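Local coordinates for protein flavocytochrome C3 fumarate reductase (Shewanella frigidimarina, PDB 1QO8) that catalyses in vitro the essentially one-way reduction of fumarate to succinate, using one FAD and four covalently bound haem c groups per subunit of a homodimer, at residues Asp182-Phe187 with Ile206-Ser211; Pro323-Met328 with Asp355-His360; Ile347-Thr352 with Ala511-Leu516; Gly409-Ile414 with Ala491-Pro496; Asn418-Lys423 with Met480-Thr485. One frame throughout, in Å; residues are numbered along the deposited sequence.

All five contacts lie in the flavoprotein part. Contact 1 closes first, apart from the others, joining helices 184-194 and 201-220. Contacts 2 and 3 follow and cross along the chain, with centres about 23 Å apart, and both touch the second subunit. Contact 4 is nested inside the loop of contact 3, and contact 5 inside that of contact 4. Contacts 2 and 4 touch, Met-328 and His-360 both meeting Pro-496; strands 357-364 and 489-505 are neighbours in one mixed sheet. Contact 5 continues outward from strand 412-417, its centre about 52 Å from that of contact 3. Contacts 3, 2, 4 and 5 thus run from subunit interface past the probable succinate site to a remote edge.

Contact 1: Asp182-Phe187 with Ile206-Ser211; sequences DKVEWF and ILAEQS
The ring of Phe-187 lies with one face over Ala-208, whose CA stands 3.9 Å from the ring centroid and only 17° off its normal, a CH-pi contact shifted toward the rim. At the ring edge, near its plane, Leu-207 CD2 reaches Phe-187 CE1 at 3.9 Å. Trp-186, which takes no part in the pairing, carries Lys-183 CD over one face of its indole. Phe-187 CG is anti to the backbone N (chi1 -174°), which swings the ring out to the partner helix. The pair is helix-to-helix packing between the first turn of helix 184-194 and the middle of helix 201-220, with Lys-183 as N-cap of the former. The small methyl of Ala-208 lets the backbones come near, Val-184 CA and Ala-208 CA being 5.8 Å apart. That methyl is shared: Ala-208 CB touches Phe-187 CD1 at 3.5 Å and Val-184 CG1 at 3.8 Å. Nearer solvent, Val-184 CG1 crosses obliquely against the aliphatic CG of Glu-209. Ser-211 OG donates to Ala-208 O at 2.8 Å, from above the carbonyl plane, and also bonds Val-170 N. Asp-182 OD1 forms a salt bridge with Arg-238, while its OD2 bonds Gln-175.

Contact 2: Pro323-Met328 with Asp355-His360; sequences PTMKDM and DWVQAH
Two methionine tips close on a single methyl group where this contact is tight: Ala-359 CB lies 3.6 Å from Met-325 CE and 3.7 Å from Met-328 SD. Met-325 goes deeper. Its chain bends at chi3 (76°), so that CE also meets Val-357 CG1 at 3.9 Å and rests against the carbonyl O of the same valine, the two side chains sliding past each other in opposite directions. Met-328 instead stays extended beyond CG and touches the strand through its sulfur and CE. The backbones themselves remain well apart, with Met-328 CA and Ala-359 CA at 8.4 Å, and no hydrogen bond joins them. A type I beta turn from Met-325 to Met-328, closed by Met-328 N to Met-325 O at 3.1 Å, presents both methionines to one face of strand 357-364, an antiparallel neighbour of strand 489-505. Lys-326 and Asp-327, at the corners of the turn, form its loose side and are exposed to solvent. Across the strand, Gln-358 and His-360 point away from the methionines. His-360 probably binds succinate, judging from relatives, and Gln-358 NE2 bonds Asn-538 OD1 and Arg-539 O. Pro-323 packs on Lys-345 of the second subunit.

Contact 3: Ile347-Thr352 with Ala511-Leu516; sequences IGASMT and ASVLDL
Ser-350 grips the second segment with two donors. Its backbone N gives a hydrogen bond to Leu-514 O at 2.9 Å, somewhat bent at 139°. Its hydroxyl OG donates to the following carbonyl, Asp-515 O, also at 2.9 Å, from well above the carbonyl plane. The torsion that allows this sets OG between the backbone N and the carbonyl carbon (chi1 58°), the crowded position. An alanine here would lose the hydroxyl and with it the bond to Asp-515 O, and would probably leave this end of the contact held less firmly. A water adds a third link, donating to Gly-348 O at 2.9 Å and accepting from Leu-516 N. Weaker CA-H...O contacts lie between, with Ala-349 CA 3.2 Å from Leu-514 O. The carboxylate of Asp-515 reaches forward along its own chain, OD1 taking the N-H groups of Gln-517 and Lys-519. Packing completes the contact: Ala-349 CB meets Val-513 CG1 at 3.6 Å, while Leu-516 lays CG and CD2 beside Gly-348 O, with CG at 3.4 Å. Leu-516 O bonds Arg-196 of the second subunit, and Ser-350 packs on Trp-356 of that subunit, so the contact is part of the dimer interface. Gly-348, with positive phi (103°), is the C-prime residue of a Schellman motif ending helix 339-346, from which the chain turns out along 511-516 and into strand 351-352.

Contact 4: Gly409-Ile414 with Ala491-Pro496; sequences GQFAWI and AVKVAP
Ile-414, Val-492, Val-494 and Ala-412 make the apolar centre on one face of the strand pair. The side chains of Ile-414 and Val-494 cross at about a right angle, CD1 of the first 4.1 Å from CG2 of the second, and Ile-414 CB faces Val-492 CG2. On the other face the extended side chain of Lys-493, with CG anti to the backbone N, runs between two aromatic rings. Its CB sits over the six-membered ring of Trp-413, 3.9 Å from the centroid. Its CG and CE turn to Phe-411, CE standing over the ring face, 3.8 Å from the centroid and 17° off the normal. The ammonium NZ follows over the same face, 5.0 Å from the centroid, as a cation-pi pair. Trp-413 CE3 meets Ala-491 CB at 3.7 Å. Four backbone hydrogen bonds lie in the carbonyl planes: Ala-412 N to Val-494 O and Val-494 N to Ala-412 O, both 2.9 Å, and a second such pair joins Ile-414 and Val-492. Trp-413 and Lys-493 form the non-hydrogen-bonded pair between them. Segments 412-414 and 491-496 run at 141° to each other, a twisted antiparallel ladder in which strand 412-417 lies between 489-505 and 381-383.

Contact 5: Asn418-Lys423 with Met480-Thr485; sequences NQLYKK and MPLNMT
The short helix 418-423 lies beside the irregular segment 480-485, closest at Gln-419 CA and Leu-482 CA, 7.3 Å apart. Leu-482 meets the helix with both branches. Its CD1 presses on the helix backbone, 3.6 Å from Leu-420 CA, and touches Leu-420 CB at 3.7 Å, the two leucines crossing at about a right angle. Its CD2 lies alongside Gln-419, 4.0 Å from CB and 3.8 Å from OE1, the two chains sliding past each other in opposite directions. Gln-419 has CG anti to the carbonyl carbon and stays extended, which carries its amide across to the side of Asn-483. The firm polar partner of Gln-419 NE2 is Asp-417 OD2, which also accepts the backbone N-H of Thr-485, so one carboxylate oxygen ties the start of the helix to the loop. An alanine in place of Gln-419 would lose the amide and its bond to Asp-417, and would probably leave Leu-482 CD2 less well covered. Leu-420 packs onward against Val-427 of helix 425-432, and Tyr-421 stacks on Tyr-490 of strand 489-505. On the loop side, Met-484 N bonds Asn-464 OD1 of helix 453-469, so the contact sits between these two helices, at the point where strand 412-417 passes into helix 418-423.

Contact 1: Asp182-Phe187 with Ile206-Ser211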
# COMPACT_ATOMS: atom_id res chain seq x y z
N ASP A 182 10.58 -12.16 34.15
CA ASP A 182 10.13 -11.96 32.78
C ASP A 182 10.89 -12.98 31.95
O ASP A 182 11.84 -13.57 32.46
CB ASP A 182 10.41 -10.54 32.34
CG ASP A 182 9.82 -10.07 31.02
OD1 ASP A 182 8.93 -10.78 30.49
OD2 ASP A 182 10.24 -8.96 30.57
N LYS A 183 10.43 -13.31 30.76
CA LYS A 183 11.08 -14.30 29.91
C LYS A 183 10.99 -13.77 28.48
O LYS A 183 10.00 -13.12 28.12
CB LYS A 183 10.43 -15.69 29.88
CG LYS A 183 10.28 -16.35 31.24
CD LYS A 183 9.56 -17.69 31.20
CE LYS A 183 9.20 -18.13 32.62
NZ LYS A 183 10.28 -19.00 33.18
N VAL A 184 12.01 -14.08 27.72
CA VAL A 184 12.06 -13.68 26.33
C VAL A 184 10.81 -14.12 25.57
O VAL A 184 10.27 -13.33 24.77
CB VAL A 184 13.31 -14.26 25.68
CG1 VAL A 184 13.25 -14.16 24.16
CG2 VAL A 184 14.55 -13.53 26.14
N GLU A 185 10.28 -15.30 25.86
CA GLU A 185 9.12 -15.83 25.16
C GLU A 185 7.92 -14.99 25.55
O GLU A 185 7.04 -14.86 24.72
CB GLU A 185 8.84 -17.32 25.42
CG GLU A 185 9.40 -17.85 26.74
CD GLU A 185 10.92 -17.95 26.73
OE1 GLU A 185 11.50 -18.70 25.92
OE2 GLU A 185 11.56 -17.23 27.51
N TRP A 186 7.85 -14.47 26.77
CA TRP A 186 6.74 -13.60 27.14
C TRP A 186 6.75 -12.30 26.35
O TRP A 186 5.72 -11.82 25.87
CB TRP A 186 6.80 -13.39 28.65
CG TRP A 186 6.48 -14.65 29.43
CD1 TRP A 186 6.10 -15.87 28.96
CD2 TRP A 186 6.48 -14.77 30.86
NE1 TRP A 186 5.90 -16.75 29.97
CE2 TRP A 186 6.12 -16.09 31.16
CE3 TRP A 186 6.81 -13.89 31.90
CZ2 TRP A 186 6.05 -16.56 32.49
CZ3 TRP A 186 6.73 -14.36 33.21
CH2 TRP A 186 6.35 -15.69 33.49
N PHE A 187 7.94 -11.71 26.27
CA PHE A 187 8.14 -10.50 25.43
C PHE A 187 7.69 -10.79 23.99
O PHE A 187 6.98 -10.03 23.33
CB PHE A 187 9.63 -10.10 25.47
CG PHE A 187 10.00 -8.82 24.79
CD1 PHE A 187 9.77 -8.60 23.44
CD2 PHE A 187 10.56 -7.77 25.50
CE1 PHE A 187 10.10 -7.41 22.81
CE2 PHE A 187 10.90 -6.57 24.88
CZ PHE A 187 10.65 -6.36 23.54
N ILE A 206 14.66 -11.35 17.71
CA ILE A 206 15.83 -10.48 17.85
C ILE A 206 15.57 -9.24 18.71
O ILE A 206 16.42 -8.89 19.55
CB ILE A 206 16.31 -10.02 16.47
CG1 ILE A 206 16.87 -11.31 15.80
CG2 ILE A 206 17.32 -8.90 16.50
CD1 ILE A 206 17.47 -11.11 14.44
N LEU A 207 14.42 -8.62 18.47
CA LEU A 207 14.00 -7.52 19.32
C LEU A 207 14.05 -7.96 20.79
O LEU A 207 14.77 -7.32 21.56
CB LEU A 207 12.60 -6.97 19.00
CG LEU A 207 12.23 -5.75 19.83
CD1 LEU A 207 13.21 -4.63 19.50
CD2 LEU A 207 10.78 -5.28 19.58
N ALA A 208 13.36 -9.04 21.14
CA ALA A 208 13.33 -9.54 22.50
C ALA A 208 14.73 -9.89 22.99
O ALA A 208 15.15 -9.46 24.06
CB ALA A 208 12.45 -10.79 22.67
N GLU A 209 15.48 -10.63 22.19
CA GLU A 209 16.74 -11.18 22.62
C GLU A 209 17.79 -10.14 22.92
O GLU A 209 18.65 -10.39 23.76
CB GLU A 209 17.29 -12.13 21.55
CG GLU A 209 16.55 -13.48 21.68
CD GLU A 209 16.96 -14.43 20.56
OE1 GLU A 209 17.61 -14.02 19.59
OE2 GLU A 209 16.60 -15.62 20.69
N GLN A 210 17.78 -9.00 22.25
CA GLN A 210 18.84 -8.02 22.29
C GLN A 210 18.46 -6.72 22.98
O GLN A 210 19.18 -5.73 22.97
CB GLN A 210 19.25 -7.75 20.82
CG GLN A 210 20.21 -8.85 20.38
CD GLN A 210 20.50 -8.87 18.90
OE1 GLN A 210 20.49 -9.94 18.29
NE2 GLN A 210 20.80 -7.73 18.26
N SER A 211 17.28 -6.67 23.54
CA SER A 211 16.69 -5.52 24.20
C SER A 211 17.44 -5.19 25.48
O SER A 211 17.70 -3.98 25.60
CB SER A 211 15.21 -5.75 24.45
OG SER A 211 14.87 -6.89 25.22

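Contact 2: Pro323-Met328 with Asp355-His360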
# COMPACT_ATOMS: atom_id res chain seq x y z
N PRO A 323 -7.47 6.33 3.99
CA PRO A 323 -8.35 7.42 3.81
C PRO A 323 -9.33 7.73 4.91
O PRO A 323 -9.61 8.92 5.01
CB PRO A 323 -9.13 7.16 2.47
CG PRO A 323 -9.09 5.67 2.41
CD PRO A 323 -7.80 5.22 3.03
N THR A 324 -9.73 6.84 5.80
CA THR A 324 -10.69 7.14 6.83
C THR A 324 -9.97 7.82 8.01
O THR A 324 -10.66 8.30 8.89
CB THR A 324 -11.45 5.94 7.42
OG1 THR A 324 -10.59 4.88 7.86
CG2 THR A 324 -12.40 5.45 6.36
N MET A 325 -8.64 7.87 7.94
CA MET A 325 -7.83 8.60 8.88
C MET A 325 -7.37 9.92 8.33
O MET A 325 -6.70 10.65 9.07
CB MET A 325 -6.61 7.76 9.33
CG MET A 325 -7.09 6.37 9.76
SD MET A 325 -5.67 5.29 10.13
CE MET A 325 -5.11 5.85 11.72
N LYS A 326 -7.75 10.35 7.13
CA LYS A 326 -7.16 11.54 6.55
C LYS A 326 -7.48 12.85 7.30
O LYS A 326 -6.83 13.83 6.93
CB LYS A 326 -7.54 11.80 5.09
CG LYS A 326 -8.99 12.12 4.79
CD LYS A 326 -9.07 12.56 3.34
CE LYS A 326 -10.31 12.18 2.62
NZ LYS A 326 -11.51 13.05 2.83
N ASP A 327 -8.51 12.91 8.11
CA ASP A 327 -8.84 14.14 8.83
C ASP A 327 -8.35 14.10 10.28
O ASP A 327 -8.72 14.95 11.05
CB ASP A 327 -10.39 14.30 8.83
CG ASP A 327 -10.93 14.59 7.44
OD1 ASP A 327 -10.54 15.61 6.81
OD2 ASP A 327 -11.76 13.83 6.88
N MET A 328 -7.56 13.11 10.70
CA MET A 328 -6.94 13.10 12.00
C MET A 328 -5.82 14.16 12.07
O MET A 328 -5.37 14.54 11.03
CB MET A 328 -6.33 11.69 12.13
CG MET A 328 -7.46 10.62 12.30
SD MET A 328 -6.65 9.20 12.94
CE MET A 328 -8.19 8.13 13.25
N ASP A 355 0.62 -0.32 4.75
CA ASP A 355 -0.52 0.60 4.96
C ASP A 355 -0.99 0.61 6.42
O ASP A 355 -1.96 1.34 6.68
CB ASP A 355 -1.64 0.30 3.98
CG ASP A 355 -2.24 -1.09 3.92
OD1 ASP A 355 -1.52 -2.06 4.21
OD2 ASP A 355 -3.44 -1.18 3.59
N TRP A 356 -0.30 0.05 7.37
CA TRP A 356 -0.80 -0.15 8.74
C TRP A 356 -0.40 1.06 9.61
O TRP A 356 0.81 1.31 9.70
CB TRP A 356 -0.41 -1.51 9.37
CG TRP A 356 -1.37 -2.54 8.80
CD1 TRP A 356 -1.17 -3.31 7.69
CD2 TRP A 356 -2.67 -2.85 9.28
NE1 TRP A 356 -2.27 -4.10 7.43
CE2 TRP A 356 -3.21 -3.81 8.39
CE3 TRP A 356 -3.44 -2.36 10.33
CZ2 TRP A 356 -4.51 -4.31 8.55
CZ3 TRP A 356 -4.74 -2.84 10.47
CH2 TRP A 356 -5.23 -3.85 9.61
N VAL A 357 -1.38 1.89 9.93
CA VAL A 357 -1.21 3.15 10.64
C VAL A 357 -2.00 3.16 11.98
O VAL A 357 -3.16 2.74 12.17
CB VAL A 357 -1.64 4.34 9.77
CG1 VAL A 357 -1.47 5.70 10.46
CG2 VAL A 357 -0.87 4.28 8.43
N GLN A 358 -1.18 3.41 13.02
CA GLN A 358 -1.71 3.47 14.40
C GLN A 358 -1.98 4.94 14.72
O GLN A 358 -1.20 5.85 14.42
CB GLN A 358 -0.82 2.85 15.42
CG GLN A 358 -1.25 3.13 16.89
CD GLN A 358 -0.08 2.63 17.70
OE1 GLN A 358 0.92 3.32 17.84
NE2 GLN A 358 -0.19 1.40 18.17
N ALA A 359 -3.14 5.07 15.38
CA ALA A 359 -3.53 6.42 15.81
C ALA A 359 -3.78 6.51 17.31
O ALA A 359 -4.10 5.51 17.91
CB ALA A 359 -4.88 6.77 15.16
N HIS A 360 -4.05 7.71 17.79
CA HIS A 360 -4.37 7.89 19.22
C HIS A 360 -5.66 8.66 19.21
O HIS A 360 -5.82 9.61 18.48
CB HIS A 360 -3.19 8.58 19.94
CG HIS A 360 -3.52 8.84 21.37
ND1 HIS A 360 -2.96 8.16 22.42
CD2 HIS A 360 -4.34 9.76 21.93
CE1 HIS A 360 -3.45 8.61 23.57
NE2 HIS A 360 -4.22 9.61 23.27

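Contact 3: Ile347-Thr352 with Ala511-Leu516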
# COMPACT_ATOMS: atom_id res chain seq x y z
N ILE A 347 13.15 2.81 -6.13
CA ILE A 347 14.15 1.99 -6.73
C ILE A 347 13.80 0.51 -6.68
O ILE A 347 14.68 -0.25 -7.07
CB ILE A 347 15.57 2.24 -6.15
CG1 ILE A 347 15.54 1.90 -4.68
CG2 ILE A 347 15.95 3.69 -6.41
CD1 ILE A 347 16.66 1.19 -3.99
N GLY A 348 12.63 0.07 -6.24
CA GLY A 348 12.23 -1.32 -6.27
C GLY A 348 12.30 -2.07 -4.97
O GLY A 348 12.27 -3.33 -5.00
N ALA A 349 12.50 -1.33 -3.84
CA ALA A 349 12.42 -2.07 -2.56
C ALA A 349 10.98 -2.58 -2.39
O ALA A 349 10.03 -1.97 -2.89
CB ALA A 349 12.75 -1.18 -1.35
N SER A 350 10.80 -3.75 -1.85
CA SER A 350 9.51 -4.12 -1.28
C SER A 350 9.22 -3.51 0.10
O SER A 350 10.18 -3.06 0.74
CB SER A 350 9.45 -5.62 -1.18
OG SER A 350 10.44 -6.26 -0.41
N MET A 351 7.98 -3.57 0.53
CA MET A 351 7.44 -3.03 1.74
C MET A 351 6.84 -4.13 2.61
O MET A 351 6.57 -5.27 2.15
CB MET A 351 6.38 -1.98 1.49
CG MET A 351 6.61 -0.82 0.52
SD MET A 351 7.91 0.21 1.21
CE MET A 351 9.03 0.46 -0.17
N THR A 352 6.68 -3.90 3.88
CA THR A 352 6.01 -4.89 4.78
C THR A 352 4.84 -4.20 5.46
O THR A 352 5.04 -3.12 6.11
CB THR A 352 6.99 -5.45 5.83
OG1 THR A 352 8.07 -6.18 5.25
CG2 THR A 352 6.34 -6.41 6.84
N ALA A 511 18.92 -6.49 8.66
CA ALA A 511 18.47 -5.15 8.40
C ALA A 511 18.89 -4.68 7.02
O ALA A 511 18.97 -3.46 6.80
CB ALA A 511 18.94 -4.11 9.42
N SER A 512 19.08 -5.61 6.09
CA SER A 512 19.12 -5.23 4.69
C SER A 512 17.69 -4.88 4.25
O SER A 512 16.82 -5.68 4.64
CB SER A 512 19.52 -6.45 3.81
OG SER A 512 20.94 -6.56 3.83
N VAL A 513 17.55 -3.83 3.44
CA VAL A 513 16.28 -3.68 2.74
C VAL A 513 16.17 -4.70 1.60
O VAL A 513 17.12 -4.97 0.88
CB VAL A 513 16.19 -2.24 2.22
CG1 VAL A 513 14.89 -2.01 1.47
CG2 VAL A 513 16.25 -1.24 3.42
N LEU A 514 14.98 -5.27 1.42
CA LEU A 514 14.72 -6.26 0.39
C LEU A 514 14.08 -5.66 -0.87
O LEU A 514 13.40 -4.64 -0.85
CB LEU A 514 13.78 -7.33 0.97
CG LEU A 514 14.20 -7.78 2.37
CD1 LEU A 514 13.21 -8.78 2.96
CD2 LEU A 514 15.63 -8.36 2.33
N ASP A 515 14.37 -6.31 -2.00
CA ASP A 515 13.83 -5.97 -3.31
C ASP A 515 12.55 -6.74 -3.52
O ASP A 515 12.04 -7.32 -2.58
CB ASP A 515 14.83 -6.29 -4.46
CG ASP A 515 15.17 -7.79 -4.49
OD1 ASP A 515 14.48 -8.71 -4.01
OD2 ASP A 515 16.28 -8.10 -4.95
N LEU A 516 11.95 -6.77 -4.69
CA LEU A 516 10.68 -7.43 -4.98
C LEU A 516 10.72 -8.95 -5.00
O LEU A 516 9.65 -9.56 -4.97
CB LEU A 516 10.11 -6.96 -6.32
CG LEU A 516 9.93 -5.43 -6.39
CD1 LEU A 516 9.31 -5.11 -7.74
CD2 LEU A 516 9.14 -4.94 -5.17
O HOH W 1 13.38 -5.09 -7.05

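Contact 4: Gly409-Ile414 with Ala491-Pro496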
# COMPACT_ATOMS: atom_id res chain seq x y z
N GLY A 409 -16.68 19.33 12.40
CA GLY A 409 -15.30 19.80 12.54
C GLY A 409 -14.38 18.64 12.86
O GLY A 409 -13.17 18.82 12.88
N GLN A 410 -14.87 17.42 13.08
CA GLN A 410 -13.93 16.34 13.42
C GLN A 410 -13.05 16.51 14.63
O GLN A 410 -11.93 15.97 14.68
CB GLN A 410 -12.90 16.24 12.28
CG GLN A 410 -12.99 14.88 11.68
CD GLN A 410 -13.88 14.98 10.44
OE1 GLN A 410 -14.40 16.07 10.18
NE2 GLN A 410 -13.89 13.80 9.82
N PHE A 411 -13.53 17.21 15.66
CA PHE A 411 -12.80 17.28 16.92
C PHE A 411 -13.79 17.24 18.10
O PHE A 411 -14.99 17.35 17.88
CB PHE A 411 -11.96 18.55 16.97
CG PHE A 411 -12.78 19.80 17.15
CD1 PHE A 411 -13.31 20.43 16.05
CD2 PHE A 411 -13.01 20.33 18.40
CE1 PHE A 411 -14.04 21.61 16.14
CE2 PHE A 411 -13.81 21.46 18.53
CZ PHE A 411 -14.32 22.12 17.41
N ALA A 412 -13.25 17.20 19.31
CA ALA A 412 -14.20 17.27 20.46
C ALA A 412 -13.51 18.12 21.50
O ALA A 412 -12.33 18.55 21.33
CB ALA A 412 -14.50 15.83 20.91
N TRP A 413 -14.20 18.41 22.56
CA TRP A 413 -13.64 19.06 23.75
C TRP A 413 -13.62 18.12 24.95
O TRP A 413 -14.64 17.50 25.32
CB TRP A 413 -14.55 20.24 24.03
CG TRP A 413 -14.51 21.39 23.07
CD1 TRP A 413 -15.47 21.76 22.19
CD2 TRP A 413 -13.47 22.39 22.98
NE1 TRP A 413 -15.06 22.88 21.52
CE2 TRP A 413 -13.87 23.30 22.00
CE3 TRP A 413 -12.31 22.62 23.67
CZ2 TRP A 413 -13.09 24.43 21.63
CZ3 TRP A 413 -11.51 23.72 23.35
CH2 TRP A 413 -11.92 24.60 22.31
N ILE A 414 -12.53 18.06 25.70
CA ILE A 414 -12.61 17.33 26.97
C ILE A 414 -12.73 18.34 28.12
O ILE A 414 -11.91 19.27 28.10
CB ILE A 414 -11.49 16.33 27.14
CG1 ILE A 414 -11.76 15.17 26.16
CG2 ILE A 414 -11.35 15.86 28.57
CD1 ILE A 414 -10.63 14.20 26.00
N ALA A 491 -11.58 23.35 29.46
CA ALA A 491 -11.68 22.46 28.29
C ALA A 491 -10.36 22.35 27.50
O ALA A 491 -9.63 23.35 27.37
CB ALA A 491 -12.72 23.01 27.33
N VAL A 492 -10.15 21.18 26.89
CA VAL A 492 -9.04 21.00 26.00
C VAL A 492 -9.57 20.52 24.61
O VAL A 492 -10.40 19.60 24.61
CB VAL A 492 -8.10 19.81 26.16
CG1 VAL A 492 -6.68 20.19 25.75
CG2 VAL A 492 -8.30 18.98 27.38
N LYS A 493 -9.03 21.10 23.54
CA LYS A 493 -9.53 20.69 22.22
C LYS A 493 -8.79 19.49 21.67
O LYS A 493 -7.56 19.47 21.74
CB LYS A 493 -9.44 21.90 21.28
CG LYS A 493 -10.09 21.68 19.91
CD LYS A 493 -9.92 23.08 19.24
CE LYS A 493 -10.74 23.35 18.04
NZ LYS A 493 -10.39 24.76 17.52
N VAL A 494 -9.48 18.38 21.32
CA VAL A 494 -8.77 17.16 20.88
C VAL A 494 -9.33 16.55 19.63
O VAL A 494 -10.40 16.89 19.17
CB VAL A 494 -8.81 16.08 21.96
CG1 VAL A 494 -8.29 16.67 23.28
CG2 VAL A 494 -10.27 15.59 22.18
N ALA A 495 -8.61 15.64 18.99
CA ALA A 495 -8.98 14.90 17.81
C ALA A 495 -8.05 13.72 17.73
O ALA A 495 -6.95 13.67 18.29
CB ALA A 495 -8.92 15.84 16.60
N PRO A 496 -8.55 12.59 17.21
CA PRO A 496 -7.66 11.46 17.05
C PRO A 496 -6.46 11.90 16.17
O PRO A 496 -6.60 12.74 15.31
CB PRO A 496 -8.49 10.40 16.33
CG PRO A 496 -9.85 10.96 16.20
CD PRO A 496 -9.82 12.48 16.50

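Contact 5: Asn418-Lys423 with Met480-Thr485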
# COMPACT_ATOMS: atom_id res chain seq x y z
N ASN A 418 -13.03 22.29 38.59
CA ASN A 418 -11.95 22.38 39.58
C ASN A 418 -11.76 21.18 40.41
O ASN A 418 -10.66 20.97 40.95
CB ASN A 418 -12.12 23.61 40.51
CG ASN A 418 -11.16 23.93 41.63
OD1 ASN A 418 -10.84 24.98 42.19
ND2 ASN A 418 -10.36 23.03 42.23
N GLN A 419 -12.77 20.26 40.55
CA GLN A 419 -12.50 19.05 41.33
C GLN A 419 -11.51 18.18 40.60
O GLN A 419 -10.60 17.49 41.09
CB GLN A 419 -13.81 18.23 41.69
CG GLN A 419 -15.02 19.09 42.00
CD GLN A 419 -16.33 18.29 42.04
OE1 GLN A 419 -16.53 17.33 42.81
NE2 GLN A 419 -17.23 18.51 41.11
N LEU A 420 -11.78 18.00 39.25
CA LEU A 420 -10.83 17.18 38.51
C LEU A 420 -9.48 17.93 38.51
O LEU A 420 -8.49 17.29 38.68
CB LEU A 420 -11.24 16.94 37.02
CG LEU A 420 -10.51 15.78 36.36
CD1 LEU A 420 -11.48 15.08 35.35
CD2 LEU A 420 -9.28 16.22 35.54
N TYR A 421 -9.49 19.21 38.24
CA TYR A 421 -8.23 19.97 38.11
C TYR A 421 -7.42 19.77 39.37
O TYR A 421 -6.23 19.43 39.30
CB TYR A 421 -8.47 21.47 37.94
CG TYR A 421 -7.23 22.34 37.67
CD1 TYR A 421 -6.78 22.52 36.36
CD2 TYR A 421 -6.58 23.02 38.71
CE1 TYR A 421 -5.71 23.34 36.12
CE2 TYR A 421 -5.49 23.82 38.50
CZ TYR A 421 -5.04 23.96 37.15
OH TYR A 421 -3.98 24.78 36.85
N LYS A 422 -8.13 19.93 40.52
CA LYS A 422 -7.40 19.84 41.80
C LYS A 422 -6.95 18.43 42.07
O LYS A 422 -5.98 18.33 42.77
CB LYS A 422 -8.16 20.28 43.06
CG LYS A 422 -8.13 21.75 43.29
CD LYS A 422 -8.71 22.21 44.61
CE LYS A 422 -10.09 21.63 44.89
NZ LYS A 422 -10.76 22.25 46.07
N LYS A 423 -7.49 17.38 41.48
CA LYS A 423 -7.09 16.01 41.80
C LYS A 423 -6.13 15.37 40.80
O LYS A 423 -5.80 14.17 40.89
CB LYS A 423 -8.36 15.12 41.66
CG LYS A 423 -8.21 13.73 42.25
CD LYS A 423 -8.62 12.60 41.29
CE LYS A 423 -8.26 11.22 41.80
NZ LYS A 423 -7.77 10.25 40.77
N MET A 480 -19.33 7.52 36.84
CA MET A 480 -19.34 8.95 36.81
C MET A 480 -18.89 9.61 38.12
O MET A 480 -19.60 9.99 39.03
CB MET A 480 -20.67 9.49 36.30
CG MET A 480 -21.16 8.69 35.02
SD MET A 480 -22.79 9.34 34.67
CE MET A 480 -23.65 7.88 35.36
N PRO A 481 -17.55 9.93 38.19
CA PRO A 481 -16.98 10.15 39.51
C PRO A 481 -17.09 11.60 39.82
O PRO A 481 -16.87 11.90 40.99
CB PRO A 481 -15.60 9.59 39.60
CG PRO A 481 -15.34 9.07 38.21
CD PRO A 481 -16.58 9.08 37.37
N LEU A 482 -17.50 12.51 38.98
CA LEU A 482 -17.37 13.90 39.41
C LEU A 482 -18.38 14.54 38.50
O LEU A 482 -18.44 14.19 37.34
CB LEU A 482 -15.96 14.49 38.94
CG LEU A 482 -14.70 14.07 39.69
CD1 LEU A 482 -13.35 14.75 39.21
CD2 LEU A 482 -14.83 14.40 41.18
N ASN A 483 -19.04 15.55 38.95
CA ASN A 483 -19.91 16.41 38.22
C ASN A 483 -19.12 17.69 37.92
O ASN A 483 -17.95 17.77 38.28
CB ASN A 483 -20.95 16.80 39.31
CG ASN A 483 -20.07 17.53 40.35
OD1 ASN A 483 -19.08 16.96 40.84
ND2 ASN A 483 -20.19 18.70 40.82
N MET A 484 -19.78 18.68 37.42
CA MET A 484 -19.23 19.95 37.01
C MET A 484 -20.07 21.01 37.73
O MET A 484 -21.10 21.46 37.22
CB MET A 484 -19.28 20.05 35.48
CG MET A 484 -18.24 19.12 34.83
SD MET A 484 -18.20 19.23 33.01
CE MET A 484 -17.67 20.91 32.86
N THR A 485 -19.64 21.36 38.93
CA THR A 485 -20.30 22.35 39.77
C THR A 485 -19.27 23.24 40.42
O THR A 485 -19.73 24.26 40.99
CB THR A 485 -21.00 21.63 40.97
OG1 THR A 485 -20.02 20.76 41.55
CG2 THR A 485 -22.18 20.79 40.55